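Local atomic coordinates of peptidase M3B, oligoendopeptidase F (Enterococcus faecium, PDB entry 2QR4), a protein that probably hydrolyses peptide bonds in oligopeptides as a zinc-dependent endopeptidase of the M3 family. Residues E444-H447 and F448-E452. Numbering follows the deposited sequence.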
loop_
_atom_site.group_PDB
_atom_site.type_symbol
_atom_site.label_atom_id
_atom_site.label_comp_id
_atom_site.label_asym_id
_atom_site.label_seq_id
_atom_site.Cartn_x
_atom_site.Cartn_y
_atom_site.Cartn_z
ATOM N N GLU A 444 -14.666 -18.160 -3.069
ATOM C CA GLU A 444 -14.923 -18.042 -4.498
ATOM C C GLU A 444 -14.540 -16.649 -4.998
ATOM O O GLU A 444 -13.922 -16.517 -6.057
ATOM C CB GLU A 444 -16.389 -18.364 -4.827
ATOM C CG GLU A 444 -16.677 -18.484 -6.344
ATOM C CD GLU A 444 -18.091 -19.006 -6.667
ATOM O OE1 GLU A 444 -18.814 -19.477 -5.764
ATOM O OE2 GLU A 444 -18.482 -18.953 -7.845
ATOM N N PHE A 445 -14.882 -15.616 -4.228
ATOM C CA PHE A 445 -14.526 -14.255 -4.607
ATOM C C PHE A 445 -13.019 -14.057 -4.533
ATOM O O PHE A 445 -12.416 -13.444 -5.415
ATOM C CB PHE A 445 -15.246 -13.224 -3.745
ATOM C CG PHE A 445 -15.254 -11.843 -4.339
ATOM C CD1 PHE A 445 -15.941 -11.587 -5.515
ATOM C CD2 PHE A 445 -14.562 -10.799 -3.725
ATOM C CE1 PHE A 445 -15.942 -10.316 -6.074
ATOM C CE2 PHE A 445 -14.563 -9.523 -4.270
ATOM C CZ PHE A 445 -15.252 -9.279 -5.447
ATOM N N GLU A 446 -12.395 -14.586 -3.493
ATOM C CA GLU A 446 -10.943 -14.451 -3.385
ATOM C C GLU A 446 -10.258 -15.002 -4.621
ATOM O O GLU A 446 -9.387 -14.355 -5.200
ATOM C CB GLU A 446 -10.397 -15.118 -2.130
ATOM C CG GLU A 446 -8.887 -15.023 -1.999
ATOM C CD GLU A 446 -8.378 -15.410 -0.603
ATOM O OE1 GLU A 446 -9.091 -16.131 0.127
ATOM O OE2 GLU A 446 -7.254 -14.993 -0.238
ATOM N N HIS A 447 -10.671 -16.189 -5.051
ATOM C CA HIS A 447 -10.041 -16.800 -6.207
ATOM C C HIS A 447 -10.342 -15.995 -7.463
ATOM O O HIS A 447 -9.459 -15.787 -8.298
ATOM C CB HIS A 447 -10.469 -18.257 -6.378
ATOM C CG HIS A 447 -9.608 -19.018 -7.334
ATOM N ND1 HIS A 447 -10.124 -19.821 -8.328
ATOM C CD2 HIS A 447 -8.261 -19.082 -7.460
ATOM C CE1 HIS A 447 -9.135 -20.361 -9.016
ATOM N NE2 HIS A 447 -7.993 -19.929 -8.510
ATOM N N PHE A 448 -11.588 -15.544 -7.588
ATOM C CA PHE A 448 -12.018 -14.711 -8.722
ATOM C C PHE A 448 -11.135 -13.462 -8.863
ATOM O O PHE A 448 -10.718 -13.118 -9.962
ATOM C CB PHE A 448 -13.498 -14.345 -8.565
ATOM C CG PHE A 448 -13.978 -13.261 -9.498
ATOM C CD1 PHE A 448 -14.445 -13.571 -10.765
ATOM C CD2 PHE A 448 -13.994 -11.931 -9.088
ATOM C CE1 PHE A 448 -14.918 -12.575 -11.618
ATOM C CE2 PHE A 448 -14.451 -10.921 -9.944
ATOM C CZ PHE A 448 -14.923 -11.249 -11.207
HETATM N N MSE A 449 -10.819 -12.809 -7.749
HETATM C CA MSE A 449 -9.951 -11.634 -7.789
HETATM C C MSE A 449 -8.541 -11.949 -8.285
HETATM O O MSE A 449 -7.983 -11.181 -9.061
HETATM C CB MSE A 449 -9.858 -10.965 -6.411
HETATM C CG MSE A 449 -11.068 -10.130 -6.050
HETATM SE SE MSE A 449 -10.796 -9.164 -4.356
HETATM C CE MSE A 449 -10.643 -10.696 -3.126
ATOM N N HIS A 450 -7.952 -13.053 -7.820
ATOM C CA HIS A 450 -6.608 -13.416 -8.265
ATOM C C HIS A 450 -6.566 -13.778 -9.752
ATOM O O HIS A 450 -5.693 -13.309 -10.485
ATOM C CB HIS A 450 -6.030 -14.567 -7.451
ATOM C CG HIS A 450 -5.736 -14.224 -6.027
ATOM N ND1 HIS A 450 -4.475 -13.881 -5.592
ATOM C CD2 HIS A 450 -6.530 -14.200 -4.931
ATOM C CE1 HIS A 450 -4.508 -13.639 -4.295
ATOM N NE2 HIS A 450 -5.743 -13.827 -3.870
ATOM N N THR A 451 -7.492 -14.627 -10.189
ATOM C CA THR A 451 -7.512 -15.062 -11.591
ATOM C C THR A 451 -7.787 -13.910 -12.551
ATOM O O THR A 451 -7.189 -13.842 -13.614
ATOM C CB THR A 451 -8.520 -16.193 -11.827
ATOM O OG1 THR A 451 -9.795 -15.800 -11.294
ATOM C CG2 THR A 451 -8.032 -17.460 -11.118
ATOM N N GLU A 452 -8.680 -13.005 -12.154
ATOM C CA GLU A 452 -8.988 -11.816 -12.943
ATOM C C GLU A 452 -7.786 -10.900 -13.087
ATOM O O GLU A 452 -7.419 -10.514 -14.195
ATOM C CB GLU A 452 -10.161 -11.066 -12.326
ATOM C CG GLU A 452 -11.500 -11.767 -12.566
ATOM C CD GLU A 452 -11.865 -11.860 -14.055
ATOM O OE1 GLU A 452 -12.358 -10.857 -14.613
ATOM O OE2 GLU A 452 -11.673 -12.935 -14.666
HETATM O O HOH W 1 -5.914 -12.719 -0.635
#
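Phe448 N reaches back to Glu444 O at 3.0 Å, Met449 N to Phe445 O and Thr451 N to His447 O, so the nine residues follow each other as regular alpha-helix within the long helix 418-454. On one flank sit the two phenylalanines and the selenomethionine. Both phenyl rings leave the helix with CG anti to the backbone N (chi1 -162° at Phe445), which sends them out on the same flank. Their planes lie 23° apart but slid sideways, and the rings barely overlap, Phe445 CE1 lying 3.9 Å from Phe448 CD2. Met449 SE comes in obliquely on the same side of the Phe445 ring as Phe448, 3.8 Å from Phe445 CE2, a Met-aromatic contact, while its bend at chi3 brings CE back over Glu446 CA. Further round the helix, the methyl CG2 of Thr451 sits over a face of the His447 imidazole, 3.8 Å from the ring centroid, as a CH-pi contact. Glu446 and His450 run side by side; a water lies 2.7 Å from Glu446 OE2, hydrogen-bonded to it, and bonds weakly to His450 NE2, and the same carboxylate oxygen accepts Tyr500 N. Leu471 and Tyr468 of helix 461-476 pack on Phe445, whereas Ile219 and His222 of helix 208-228 meet His450; Met449 touches Leu464 on the first and Ile219 on the second, placing these turns between the two helices.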